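Local coordinates for protein NADH-rubredoxin oxidoreductase (Clostridium acetobutylicum, PDB 3KLJ) that passes electrons from NADH through its bound FAD to rubredoxin, as an intermediate carrier in the dioxygen-scavenging system of this anaerobe, at residues I54-K59 / I165-T170; A149-G154 / C222-V227; G158-Q163 / L307-I312; I174-E179 / I205-N210; Q185-G190 / Y337-L342. All blocks are in the same frame, centred on the assembly; numbering follows the deposited sequence.

Contacts 2 and 4 lie in the parallel sheet of the NADH-binding domain, with centres about 11 Å apart, and join through adjacent strands 149-152 and 172-175. Contacts 1 and 3, centres about 12 Å apart, share helix 156-168, which packs on that sheet: contact 1 turns to helix 51-56 of the FAD-binding domain, contact 3 to strand 306-309 of the C-terminal domain. Contact 5, its centre about 32 Å from that of contact 1, joins the start of helix 188-199 to strand 337-343 of the C-terminal sheet; the E179-R188 salt bridge ties it to contact 4. Along the chain contact 4 falls between the two segments of contact 2. All five involve the NADH-binding domain.

Contact 1: I54-K59 / I165-T170; sequences IIAKNK and IIDSGT
I55 and I165 pack through their branches, the CG2 methyl of I55 lying 4.0 Å from CG1 of I165, with the two side chains set at a slant to each other. In I55 that methyl stands anti to the backbone N because CG1 occupies the place beside the N (chi1 -67°); this aims CG2 at the neighbouring helix. A56 adds a smaller touch at the outer side of the interface, its CB 3.9 Å from CB of D167, so the aspartate takes part through its first carbon and not its carboxylate. Backbone and side chain also meet: the carbonyl O of I55 sits 3.3 Å from CB of S168. The two segments carry the C-terminal ends of helix 51-56, in the FAD-binding domain, and helix 156-168, in the NADH-binding domain, and they come closest at A56 and S168, whose CA atoms are 4.6 Å apart. Helix 156-168 finishes here in a Schellman motif, with G169 at positive phi. S168 is turned inward on its own helix: OG lies between the backbone N and the carbonyl carbon (chi1 74°) and donates to I165 O at 2.7 Å, tilted from the carbonyl plane. The same oxygen accepts from T170 N at 3.0 Å, so two donors hold the last turn closed while CB of S168 faces the other helix. Deeper in, I55 is also covered by L161 and A164, and I165 reaches back to A149 and I151 of the sheet. Helix 133-146 adds K140 against I55.

Contact 2: A149-G154 / C222-V227; sequences AFIIGG and CVITAV
A149 and C222 open a run of parallel pairing between strands 149-152 and 222-225, which are neighbours in the Rossmann-type sheet of the NADH-binding domain. The register runs A149 with C222, F150 with V223, I151 with I224 and I152 with T225, and the two strands run at 19° to one another. F150 N donates to C222 O at 2.8 Å and F150 O takes the NH of I224, after which I152 N turns back to I224 O; CA atoms add weaker C-H...O contacts beside these bonds. I224 shows how the face shared with A149 and I151 is filled. Its CB rests against CG1 of I151 at 4.2 Å. From there CG1 leaves beside the backbone N, anti to the carbonyl carbon (chi1 -46°), while CG2 is directed at L161 of helix 156-168. At the tip, CD1 touches two partners of the other strand, 3.9 Å from I151 CG1 and 4.0 Å from A149 CB, and I165 of the same helix also touches it. I151 and I224 lie side by side and point the same way, into the layer where helix 156-168 covers the sheet. The other face is more thinly joined, with CB of I152 4.2 Å from CG2 of T225. Beyond the strands, G153 belongs to a glycine-rich GxGxxG sequence consistent with a dinucleotide-binding turn, and its CA passes 3.3 Å from A226 O. The last bond of the ladder is nearly straight: A226 N meets I152 O at 2.7 Å with an N-H...O angle of 178°, close to the axis of the carbonyl.

Contact 3: G158-Q163 / L307-I312; sequences GIELAQ and LKVSGI
E160 reaches K308 by way of a first torsion that sets CG beside the backbone N (chi1 -70°) and a second that carries CD straight on (chi2 -179°). Its OE2 thereby accepts from the backbone N of K308 at 3.1 Å, with an N-H...O angle of 159°, on the anti side and somewhat out of the carboxylate plane. The same oxygen lies 3.8 Å from CB of L307 and skirts the aliphatic part of K308, which crosses the glutamate obliquely. Beside this polar link, V309 pushes its CG2 methyl against helix 156-168. It comes 3.5 Å from CG2 of I159, tighter than ordinary van der Waals contact, and 3.4 Å from the carbonyl O of I159; the two side chains cross at about a right angle. CB of Q163 closes the methyl in from one turn further along, at 4.0 Å. V309 starts the type I' turn of the hairpin joining strands 306-309 and 312-317, so the contact joins the first hairpin of the C-terminal domain to a helix of the NADH-binding domain. L198 of helix 188-199 covers I159 and V309 as well. K308 also lines the FAD pocket, its NZ making a weak hydrogen bond to O4 of the flavin. With E160 OE2 5.3 Å from that NZ, the carboxylate fixes the lysine backbone directly and probably adds a favourable electrostatic pull on its ammonium group, placing E160 in the second shell of the flavin.

Contact 4: I174-E179 / I205-N210; sequences IGIILE and IYTNSN
I176 O is gripped from one residue: the backbone N of S209 donates to it at 2.9 Å, in the plane of the carbonyl, and OG of the same serine lies equally close, though its proton has another acceptor within reach. OG gets there from beside the backbone N of S209 (chi1 -55°), which brings it to the I176 oxygen. The bonds before this one are regular. Y206 N meets I174 O at 2.6 Å with an N-H...O angle of 170°, and I176 N meets Y206 O at 2.8 Å. I174 O also sits at the edge of the Y206 ring, near its plane. These pairs join strands 172-175 and 204-206 in parallel, the two strands of a beta-alpha-beta crossover whose helix is 188-199; strand 204-206 is an edge strand of the Rossmann-type sheet. Past the strand ends the segments remain together as loops. N208, at positive phi, turns its NH to L178 O at 2.8 Å, arriving from above the carbonyl plane, and its OD1 rests on CA of E179. An apolar strip runs beside the backbone bonds. CG1 of I176 stands between the backbone N and the carbonyl carbon (chi1 66°), and CD1 beyond it meets CG2 of I205 and CG2 of T207, each at 3.8 Å. I174 and I205 run side by side, I174 CB 4.1 Å from I205 CG1, with A162 and I159 of helix 156-168 packed against I174. The carboxylate of E179 forms a salt bridge with R188 at the start of helix 188-199.

Contact 5: Q185-G190 / Y337-L342; sequences QLDRDG and YIVCML
D187 and Y337 supply the polar link of this contact. The tyrosine OH donates to OD2 of D187 at 2.7 Å, where OD2 offers its syn lone pair; the ring and carboxylate planes are 41° apart. The same OD2 accepts from G190 N at 3.0 Å, here from above the carboxylate plane. D187 holds the N-cap position of helix 188-199, and this is its capping bond, with CG between the backbone N and the carbonyl carbon (chi1 64°). Charged partners come from strand 327-332: R330 forms salt bridges with D187 through OD1 and with D189, and it hydrogen-bonds the Y337 OH. The ring interaction is a CH-pi contact. G190 CA stands over one face of Y337, 3.6 Å from the ring centroid and 22° off its normal, and 3.4 Å from CE2. Van der Waals contacts complete the patch, with V339 meeting the aspartate tip to tip, CG2 3.6 Å from OD1, and CE of the extended M341 side chain 4.2 Å from CB of D187. Together they seat the start of a helix of the NADH-binding domain on the C-terminal antiparallel sheet. Since the tyrosine OH, the G190 amide and the arginine all address one aspartate, the carboxylate is probably stabilised as an anion, and the capping bond and the interdomain bond are coupled through the single atom OD2.

Contact 1: I54-K59 / I165-T170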
# COMPACT_ATOMS: atom_id res chain seq x y z
N ILE A 54 -2.65 -15.38 5.33
CA ILE A 54 -3.90 -15.87 5.90
C ILE A 54 -4.54 -16.81 4.87
O ILE A 54 -5.02 -17.90 5.22
CB ILE A 54 -4.87 -14.68 6.24
CG1 ILE A 54 -4.21 -13.66 7.18
CG2 ILE A 54 -6.21 -15.19 6.79
CD1 ILE A 54 -3.65 -14.23 8.48
N ILE A 55 -4.51 -16.40 3.61
CA ILE A 55 -4.99 -17.22 2.50
C ILE A 55 -4.01 -18.37 2.20
O ILE A 55 -4.40 -19.53 2.28
CB ILE A 55 -5.29 -16.34 1.25
CG1 ILE A 55 -6.47 -15.39 1.53
CG2 ILE A 55 -5.58 -17.20 0.02
CD1 ILE A 55 -6.48 -14.12 0.71
N ALA A 56 -2.75 -18.05 1.89
CA ALA A 56 -1.78 -19.07 1.45
C ALA A 56 -1.37 -20.14 2.49
O ALA A 56 -1.14 -21.30 2.13
CB ALA A 56 -0.52 -18.41 0.86
N LYS A 57 -1.27 -19.74 3.76
CA LYS A 57 -0.76 -20.64 4.81
C LYS A 57 -1.78 -20.98 5.88
O LYS A 57 -1.46 -21.68 6.86
CB LYS A 57 0.48 -20.03 5.47
CG LYS A 57 1.79 -20.12 4.65
CD LYS A 57 2.85 -19.28 5.34
CE LYS A 57 4.18 -19.30 4.60
NZ LYS A 57 5.03 -18.21 5.14
N ASN A 58 -3.02 -20.52 5.69
CA ASN A 58 -4.10 -20.77 6.66
C ASN A 58 -3.76 -20.21 8.05
O ASN A 58 -4.14 -20.79 9.07
CB ASN A 58 -4.44 -22.27 6.71
CG ASN A 58 -5.68 -22.57 7.54
OD1 ASN A 58 -6.68 -21.88 7.45
ND2 ASN A 58 -5.60 -23.62 8.36
N LYS A 59 -3.03 -19.10 8.08
CA LYS A 59 -2.72 -18.40 9.33
C LYS A 59 -3.93 -17.60 9.79
O LYS A 59 -4.80 -17.26 8.99
CB LYS A 59 -1.48 -17.50 9.15
CG LYS A 59 -0.17 -18.32 9.12
CD LYS A 59 1.05 -17.44 8.90
CE LYS A 59 2.33 -18.28 8.97
NZ LYS A 59 2.47 -19.00 10.27
N ILE A 165 -3.80 -17.65 -3.56
CA ILE A 165 -4.97 -18.49 -3.79
C ILE A 165 -4.58 -19.83 -4.43
O ILE A 165 -5.17 -20.86 -4.08
CB ILE A 165 -6.07 -17.76 -4.60
CG1 ILE A 165 -6.57 -16.53 -3.83
CG2 ILE A 165 -7.25 -18.70 -4.89
CD1 ILE A 165 -7.47 -15.63 -4.63
N ILE A 166 -3.62 -19.80 -5.36
CA ILE A 166 -3.03 -21.04 -5.91
C ILE A 166 -2.43 -21.86 -4.77
O ILE A 166 -2.76 -23.03 -4.61
CB ILE A 166 -1.91 -20.79 -6.98
CG1 ILE A 166 -2.37 -19.88 -8.13
CG2 ILE A 166 -1.35 -22.12 -7.51
CD1 ILE A 166 -3.66 -20.28 -8.80
N ASP A 167 -1.59 -21.22 -3.96
CA ASP A 167 -0.94 -21.88 -2.82
C ASP A 167 -1.92 -22.53 -1.84
O ASP A 167 -1.61 -23.58 -1.27
CB ASP A 167 -0.04 -20.91 -2.07
CG ASP A 167 1.20 -20.52 -2.85
OD1 ASP A 167 1.93 -19.63 -2.37
OD2 ASP A 167 1.45 -21.07 -3.94
N SER A 168 -3.08 -21.91 -1.63
CA SER A 168 -4.10 -22.44 -0.72
C SER A 168 -4.76 -23.71 -1.25
O SER A 168 -5.34 -24.49 -0.49
CB SER A 168 -5.16 -21.37 -0.41
OG SER A 168 -6.03 -21.18 -1.51
N GLY A 169 -4.66 -23.93 -2.57
CA GLY A 169 -5.21 -25.11 -3.21
C GLY A 169 -6.34 -24.83 -4.19
O GLY A 169 -7.06 -25.73 -4.59
N THR A 170 -6.48 -23.56 -4.57
CA THR A 170 -7.55 -23.14 -5.48
C THR A 170 -7.00 -22.46 -6.74
O THR A 170 -6.19 -21.53 -6.63
CB THR A 170 -8.54 -22.21 -4.74
OG1 THR A 170 -9.25 -22.96 -3.75
CG2 THR A 170 -9.54 -21.59 -5.71

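Contact 2: A149-G154 / C222-V227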
# COMPACT_ATOMS: atom_id res chain seq x y z
N ALA A 149 -10.93 -18.61 -8.45
CA ALA A 149 -10.98 -17.15 -8.31
C ALA A 149 -10.66 -16.43 -9.62
O ALA A 149 -9.89 -16.93 -10.45
CB ALA A 149 -10.04 -16.68 -7.20
N PHE A 150 -11.25 -15.25 -9.80
CA PHE A 150 -10.92 -14.38 -10.92
C PHE A 150 -10.57 -13.01 -10.37
O PHE A 150 -11.43 -12.33 -9.79
CB PHE A 150 -12.08 -14.31 -11.92
CG PHE A 150 -11.77 -13.54 -13.18
CD1 PHE A 150 -10.70 -13.91 -14.00
CD2 PHE A 150 -12.56 -12.47 -13.57
CE1 PHE A 150 -10.41 -13.20 -15.17
CE2 PHE A 150 -12.28 -11.75 -14.74
CZ PHE A 150 -11.20 -12.13 -15.54
N ILE A 151 -9.30 -12.63 -10.51
CA ILE A 151 -8.81 -11.36 -9.98
C ILE A 151 -8.76 -10.30 -11.08
O ILE A 151 -8.05 -10.45 -12.08
CB ILE A 151 -7.42 -11.51 -9.28
CG1 ILE A 151 -7.54 -12.41 -8.05
CG2 ILE A 151 -6.86 -10.15 -8.84
CD1 ILE A 151 -7.01 -13.79 -8.23
N ILE A 152 -9.53 -9.23 -10.89
CA ILE A 152 -9.56 -8.11 -11.82
C ILE A 152 -8.64 -7.00 -11.32
O ILE A 152 -8.79 -6.52 -10.18
CB ILE A 152 -11.01 -7.58 -12.02
CG1 ILE A 152 -11.84 -8.61 -12.81
CG2 ILE A 152 -11.00 -6.21 -12.70
CD1 ILE A 152 -13.29 -8.26 -12.97
N GLY A 153 -7.69 -6.59 -12.15
CA GLY A 153 -6.73 -5.54 -11.78
C GLY A 153 -5.31 -5.97 -12.07
O GLY A 153 -4.91 -7.10 -11.77
N GLY A 154 -4.52 -5.06 -12.65
CA GLY A 154 -3.24 -5.43 -13.24
C GLY A 154 -1.99 -5.24 -12.40
O GLY A 154 -0.88 -5.34 -12.93
N CYS A 222 -14.97 -16.84 -7.66
CA CYS A 222 -14.94 -15.80 -6.64
C CYS A 222 -14.21 -14.62 -7.28
O CYS A 222 -13.06 -14.75 -7.69
CB CYS A 222 -14.23 -16.30 -5.39
SG CYS A 222 -13.66 -15.02 -4.25
N VAL A 223 -14.89 -13.48 -7.41
CA VAL A 223 -14.31 -12.35 -8.13
C VAL A 223 -13.78 -11.28 -7.18
O VAL A 223 -14.51 -10.75 -6.33
CB VAL A 223 -15.24 -11.77 -9.26
CG1 VAL A 223 -16.11 -12.88 -9.88
CG2 VAL A 223 -16.11 -10.66 -8.75
N ILE A 224 -12.49 -11.01 -7.32
CA ILE A 224 -11.78 -10.09 -6.44
C ILE A 224 -11.22 -8.94 -7.28
O ILE A 224 -10.48 -9.16 -8.23
CB ILE A 224 -10.63 -10.81 -5.70
CG1 ILE A 224 -11.12 -12.15 -5.12
CG2 ILE A 224 -10.07 -9.93 -4.60
CD1 ILE A 224 -10.11 -13.25 -5.21
N THR A 225 -11.59 -7.72 -6.94
CA THR A 225 -11.04 -6.56 -7.61
C THR A 225 -9.83 -6.06 -6.84
O THR A 225 -9.87 -5.93 -5.62
CB THR A 225 -12.09 -5.44 -7.82
OG1 THR A 225 -12.74 -5.15 -6.57
CG2 THR A 225 -13.12 -5.87 -8.86
N ALA A 226 -8.73 -5.87 -7.55
CA ALA A 226 -7.48 -5.35 -7.00
C ALA A 226 -7.12 -4.18 -7.90
O ALA A 226 -6.28 -4.28 -8.79
CB ALA A 226 -6.39 -6.44 -7.03
N VAL A 227 -7.81 -3.06 -7.67
CA VAL A 227 -7.76 -1.90 -8.56
C VAL A 227 -7.30 -0.65 -7.80
O VAL A 227 -7.71 0.47 -8.10
CB VAL A 227 -9.12 -1.67 -9.29
CG1 VAL A 227 -9.32 -2.70 -10.39
CG2 VAL A 227 -10.28 -1.69 -8.31

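Contact 3: G158-Q163 / L307-I312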
# COMPACT_ATOMS: atom_id res chain seq x y z
N GLY A 158 -2.80 -7.83 -7.00
CA GLY A 158 -3.60 -8.79 -7.77
C GLY A 158 -2.81 -10.04 -8.11
O GLY A 158 -3.32 -11.16 -8.02
N ILE A 159 -1.56 -9.85 -8.51
CA ILE A 159 -0.66 -10.96 -8.81
C ILE A 159 -0.30 -11.77 -7.56
O ILE A 159 -0.41 -12.99 -7.57
CB ILE A 159 0.61 -10.50 -9.58
CG1 ILE A 159 0.22 -9.67 -10.80
CG2 ILE A 159 1.38 -11.71 -10.08
CD1 ILE A 159 1.35 -8.83 -11.38
N GLU A 160 0.11 -11.10 -6.49
CA GLU A 160 0.40 -11.78 -5.22
C GLU A 160 -0.80 -12.58 -4.69
O GLU A 160 -0.61 -13.69 -4.19
CB GLU A 160 0.88 -10.80 -4.16
CG GLU A 160 2.27 -10.24 -4.42
CD GLU A 160 2.73 -9.29 -3.34
OE1 GLU A 160 1.91 -8.90 -2.49
OE2 GLU A 160 3.92 -8.91 -3.36
N LEU A 161 -2.00 -12.02 -4.80
CA LEU A 161 -3.23 -12.68 -4.33
C LEU A 161 -3.49 -13.96 -5.11
O LEU A 161 -3.84 -14.99 -4.52
CB LEU A 161 -4.44 -11.75 -4.44
CG LEU A 161 -5.84 -12.26 -4.03
CD1 LEU A 161 -5.82 -13.00 -2.71
CD2 LEU A 161 -6.79 -11.09 -3.93
N ALA A 162 -3.31 -13.89 -6.43
CA ALA A 162 -3.45 -15.04 -7.31
C ALA A 162 -2.58 -16.20 -6.85
O ALA A 162 -3.06 -17.33 -6.72
CB ALA A 162 -3.15 -14.67 -8.75
N GLN A 163 -1.30 -15.92 -6.59
CA GLN A 163 -0.37 -16.94 -6.09
C GLN A 163 -0.82 -17.48 -4.73
O GLN A 163 -0.79 -18.69 -4.51
CB GLN A 163 1.06 -16.41 -6.00
CG GLN A 163 2.10 -17.48 -5.58
CD GLN A 163 2.21 -18.65 -6.57
OE1 GLN A 163 1.46 -19.62 -6.50
NE2 GLN A 163 3.18 -18.56 -7.47
N LEU A 307 8.41 -7.79 -6.42
CA LEU A 307 7.24 -8.13 -5.64
C LEU A 307 7.53 -9.53 -5.14
O LEU A 307 8.46 -10.19 -5.62
CB LEU A 307 5.96 -8.07 -6.48
CG LEU A 307 5.61 -9.07 -7.59
CD1 LEU A 307 4.18 -8.84 -8.06
CD2 LEU A 307 6.56 -9.00 -8.77
N LYS A 308 6.76 -9.99 -4.16
CA LYS A 308 7.04 -11.28 -3.55
C LYS A 308 6.38 -12.41 -4.35
O LYS A 308 6.05 -13.46 -3.79
CB LYS A 308 6.57 -11.29 -2.09
CG LYS A 308 7.07 -10.12 -1.24
CD LYS A 308 6.06 -9.79 -0.15
CE LYS A 308 6.44 -8.55 0.64
NZ LYS A 308 5.45 -8.30 1.73
N VAL A 309 6.20 -12.21 -5.66
CA VAL A 309 5.38 -13.14 -6.45
C VAL A 309 6.17 -14.17 -7.23
O VAL A 309 7.14 -13.84 -7.91
CB VAL A 309 4.35 -12.43 -7.38
CG1 VAL A 309 4.89 -12.26 -8.79
CG2 VAL A 309 3.02 -13.19 -7.39
N SER A 310 5.72 -15.42 -7.10
CA SER A 310 6.22 -16.57 -7.87
C SER A 310 7.75 -16.63 -7.98
O SER A 310 8.29 -17.24 -8.90
CB SER A 310 5.57 -16.59 -9.26
OG SER A 310 4.16 -16.62 -9.15
N GLY A 311 8.42 -16.01 -7.01
CA GLY A 311 9.88 -15.94 -6.98
C GLY A 311 10.46 -15.12 -8.11
O GLY A 311 11.58 -15.39 -8.54
N ILE A 312 9.70 -14.13 -8.60
CA ILE A 312 10.15 -13.19 -9.63
C ILE A 312 10.21 -11.78 -9.05
O ILE A 312 9.20 -11.23 -8.60
CB ILE A 312 9.23 -13.18 -10.88
CG1 ILE A 312 9.00 -14.60 -11.41
CG2 ILE A 312 9.84 -12.30 -11.98
CD1 ILE A 312 8.00 -14.68 -12.53

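Contact 4: I174-E179 / I205-N210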
# COMPACT_ATOMS: atom_id res chain seq x y z
N ILE A 174 -6.06 -13.99 -13.74
CA ILE A 174 -6.21 -12.55 -13.64
C ILE A 174 -6.79 -12.00 -14.94
O ILE A 174 -6.48 -12.49 -16.02
CB ILE A 174 -4.85 -11.87 -13.34
CG1 ILE A 174 -4.30 -12.38 -12.00
CG2 ILE A 174 -4.96 -10.34 -13.33
CD1 ILE A 174 -2.78 -12.14 -11.82
N GLY A 175 -7.63 -10.97 -14.82
CA GLY A 175 -8.12 -10.23 -15.97
C GLY A 175 -7.73 -8.77 -15.86
O GLY A 175 -7.94 -8.14 -14.82
N ILE A 176 -7.14 -8.24 -16.93
CA ILE A 176 -6.72 -6.83 -16.99
C ILE A 176 -7.29 -6.20 -18.26
O ILE A 176 -7.56 -6.91 -19.23
CB ILE A 176 -5.16 -6.65 -16.92
CG1 ILE A 176 -4.47 -7.23 -18.16
CG2 ILE A 176 -4.59 -7.28 -15.65
CD1 ILE A 176 -2.96 -6.99 -18.20
N ILE A 177 -7.46 -4.88 -18.27
CA ILE A 177 -8.00 -4.20 -19.45
C ILE A 177 -6.94 -3.75 -20.48
O ILE A 177 -7.25 -3.57 -21.66
CB ILE A 177 -8.97 -3.03 -19.09
CG1 ILE A 177 -8.26 -1.92 -18.32
CG2 ILE A 177 -10.23 -3.57 -18.34
CD1 ILE A 177 -9.18 -0.80 -17.84
N LEU A 178 -5.69 -3.58 -20.04
CA LEU A 178 -4.59 -3.22 -20.94
C LEU A 178 -3.91 -4.46 -21.51
O LEU A 178 -4.33 -5.59 -21.22
CB LEU A 178 -3.56 -2.33 -20.22
CG LEU A 178 -4.04 -1.00 -19.61
CD1 LEU A 178 -2.88 -0.24 -18.98
CD2 LEU A 178 -4.76 -0.13 -20.63
N GLU A 179 -2.89 -4.24 -22.34
CA GLU A 179 -2.19 -5.33 -23.02
C GLU A 179 -1.24 -6.09 -22.10
O GLU A 179 -0.96 -7.26 -22.32
CB GLU A 179 -1.42 -4.81 -24.24
CG GLU A 179 -1.07 -5.89 -25.27
CD GLU A 179 -0.15 -5.41 -26.38
OE1 GLU A 179 0.25 -4.23 -26.35
OE2 GLU A 179 0.16 -6.21 -27.29
N ILE A 205 -2.96 -14.49 -17.20
CA ILE A 205 -3.49 -13.13 -17.24
C ILE A 205 -4.24 -12.91 -18.55
O ILE A 205 -3.66 -13.00 -19.64
CB ILE A 205 -2.40 -12.04 -17.06
CG1 ILE A 205 -1.61 -12.25 -15.76
CG2 ILE A 205 -3.05 -10.65 -17.07
CD1 ILE A 205 -0.42 -11.29 -15.54
N TYR A 206 -5.53 -12.63 -18.43
CA TYR A 206 -6.35 -12.28 -19.59
C TYR A 206 -6.13 -10.81 -19.86
O TYR A 206 -6.44 -9.96 -19.02
CB TYR A 206 -7.82 -12.56 -19.32
CG TYR A 206 -8.18 -14.03 -19.20
CD1 TYR A 206 -8.51 -14.78 -20.32
CD2 TYR A 206 -8.18 -14.65 -17.96
CE1 TYR A 206 -8.84 -16.14 -20.21
CE2 TYR A 206 -8.51 -16.00 -17.83
CZ TYR A 206 -8.84 -16.73 -18.95
OH TYR A 206 -9.17 -18.06 -18.80
N THR A 207 -5.59 -10.51 -21.04
CA THR A 207 -5.24 -9.13 -21.39
C THR A 207 -6.28 -8.54 -22.31
O THR A 207 -7.00 -9.27 -22.99
CB THR A 207 -3.84 -9.03 -22.03
OG1 THR A 207 -3.80 -9.83 -23.23
CG2 THR A 207 -2.78 -9.52 -21.07
N ASN A 208 -6.35 -7.21 -22.33
CA ASN A 208 -7.33 -6.48 -23.13
C ASN A 208 -8.74 -7.03 -22.93
O ASN A 208 -9.46 -7.30 -23.89
CB ASN A 208 -6.93 -6.51 -24.62
CG ASN A 208 -5.62 -5.80 -24.89
OD1 ASN A 208 -4.58 -6.43 -25.11
ND2 ASN A 208 -5.67 -4.47 -24.85
N SER A 209 -9.12 -7.21 -21.67
CA SER A 209 -10.36 -7.91 -21.33
C SER A 209 -11.60 -7.05 -21.47
O SER A 209 -11.58 -5.87 -21.14
CB SER A 209 -10.31 -8.48 -19.91
OG SER A 209 -9.16 -9.30 -19.73
N ASN A 210 -12.67 -7.66 -21.98
CA ASN A 210 -14.02 -7.11 -21.87
C ASN A 210 -14.81 -8.05 -20.96
O ASN A 210 -15.18 -9.16 -21.36
CB ASN A 210 -14.69 -6.98 -23.25
CG ASN A 210 -16.05 -6.27 -23.18
OD1 ASN A 210 -16.57 -5.96 -22.11
ND2 ASN A 210 -16.63 -6.02 -24.35

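Contact 5: Q185-G190 / Y337-L342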
# COMPACT_ATOMS: atom_id res chain seq x y z
N GLN A 185 4.76 0.40 -13.37
CA GLN A 185 6.13 0.05 -12.96
C GLN A 185 7.01 -0.43 -14.10
O GLN A 185 8.23 -0.38 -14.02
CB GLN A 185 6.10 -1.03 -11.86
CG GLN A 185 5.97 -0.44 -10.45
CD GLN A 185 4.57 -0.50 -9.91
OE1 GLN A 185 3.76 -1.35 -10.30
NE2 GLN A 185 4.27 0.38 -8.97
N LEU A 186 6.36 -0.89 -15.17
CA LEU A 186 7.04 -1.51 -16.30
C LEU A 186 6.64 -0.85 -17.62
O LEU A 186 5.49 -0.39 -17.75
CB LEU A 186 6.66 -2.99 -16.35
CG LEU A 186 7.57 -4.10 -15.79
CD1 LEU A 186 8.82 -3.60 -15.06
CD2 LEU A 186 6.79 -5.13 -14.99
N ASP A 187 7.55 -0.82 -18.58
CA ASP A 187 7.15 -0.53 -19.97
C ASP A 187 6.42 -1.74 -20.56
O ASP A 187 6.26 -2.76 -19.87
CB ASP A 187 8.33 -0.06 -20.85
CG ASP A 187 9.43 -1.12 -21.03
OD1 ASP A 187 10.17 -1.01 -22.04
OD2 ASP A 187 9.57 -2.05 -20.21
N ARG A 188 5.98 -1.62 -21.81
CA ARG A 188 5.21 -2.69 -22.43
C ARG A 188 6.00 -3.99 -22.46
O ARG A 188 5.49 -5.04 -22.05
CB ARG A 188 4.74 -2.30 -23.83
CG ARG A 188 4.01 -3.41 -24.56
CD ARG A 188 3.65 -3.00 -25.99
NE ARG A 188 3.00 -4.10 -26.70
CZ ARG A 188 3.66 -5.03 -27.39
NH1 ARG A 188 4.99 -5.00 -27.46
NH2 ARG A 188 2.98 -6.00 -28.01
N ASP A 189 7.23 -3.92 -22.95
CA ASP A 189 8.09 -5.09 -23.11
C ASP A 189 8.41 -5.72 -21.74
O ASP A 189 8.50 -6.94 -21.61
CB ASP A 189 9.39 -4.71 -23.84
CG ASP A 189 9.15 -4.19 -25.27
OD1 ASP A 189 10.07 -3.57 -25.84
OD2 ASP A 189 8.07 -4.40 -25.85
N GLY A 190 8.57 -4.88 -20.72
CA GLY A 190 8.77 -5.37 -19.34
C GLY A 190 7.58 -6.17 -18.85
O GLY A 190 7.73 -7.28 -18.34
N TYR A 337 15.13 -8.88 -17.10
CA TYR A 337 14.72 -7.84 -18.03
C TYR A 337 15.22 -6.53 -17.46
O TYR A 337 15.08 -6.26 -16.26
CB TYR A 337 13.19 -7.81 -18.23
CG TYR A 337 12.74 -6.64 -19.08
CD1 TYR A 337 12.71 -6.74 -20.48
CD2 TYR A 337 12.38 -5.42 -18.50
CE1 TYR A 337 12.31 -5.67 -21.27
CE2 TYR A 337 11.99 -4.34 -19.28
CZ TYR A 337 11.95 -4.47 -20.67
OH TYR A 337 11.57 -3.40 -21.45
N ILE A 338 15.81 -5.72 -18.33
CA ILE A 338 16.32 -4.41 -17.94
C ILE A 338 15.77 -3.36 -18.89
O ILE A 338 15.80 -3.55 -20.10
CB ILE A 338 17.86 -4.35 -18.00
CG1 ILE A 338 18.47 -5.39 -17.05
CG2 ILE A 338 18.37 -2.92 -17.69
CD1 ILE A 338 19.92 -5.76 -17.36
N VAL A 339 15.26 -2.27 -18.33
CA VAL A 339 14.96 -1.09 -19.13
C VAL A 339 15.49 0.15 -18.41
O VAL A 339 15.33 0.31 -17.20
CB VAL A 339 13.44 -0.97 -19.53
CG1 VAL A 339 12.53 -0.78 -18.32
CG2 VAL A 339 13.24 0.13 -20.56
N CYS A 340 16.15 1.00 -19.18
CA CYS A 340 16.83 2.16 -18.64
C CYS A 340 16.49 3.36 -19.52
O CYS A 340 16.71 3.33 -20.74
CB CYS A 340 18.33 1.84 -18.59
SG CYS A 340 19.42 3.14 -18.12
N MET A 341 15.92 4.40 -18.92
CA MET A 341 15.45 5.57 -19.66
C MET A 341 16.25 6.82 -19.29
O MET A 341 16.39 7.15 -18.11
CB MET A 341 13.95 5.79 -19.43
CG MET A 341 13.10 4.59 -19.82
SD MET A 341 11.32 4.80 -19.55
CE MET A 341 10.70 3.33 -20.36
N LEU A 342 16.78 7.49 -20.31
CA LEU A 342 17.66 8.63 -20.09
C LEU A 342 16.98 9.96 -20.33
O LEU A 342 16.13 10.10 -21.22
CB LEU A 342 18.91 8.53 -20.98
CG LEU A 342 20.08 7.76 -20.40
CD1 LEU A 342 19.83 6.26 -20.40
CD2 LEU A 342 21.35 8.09 -21.17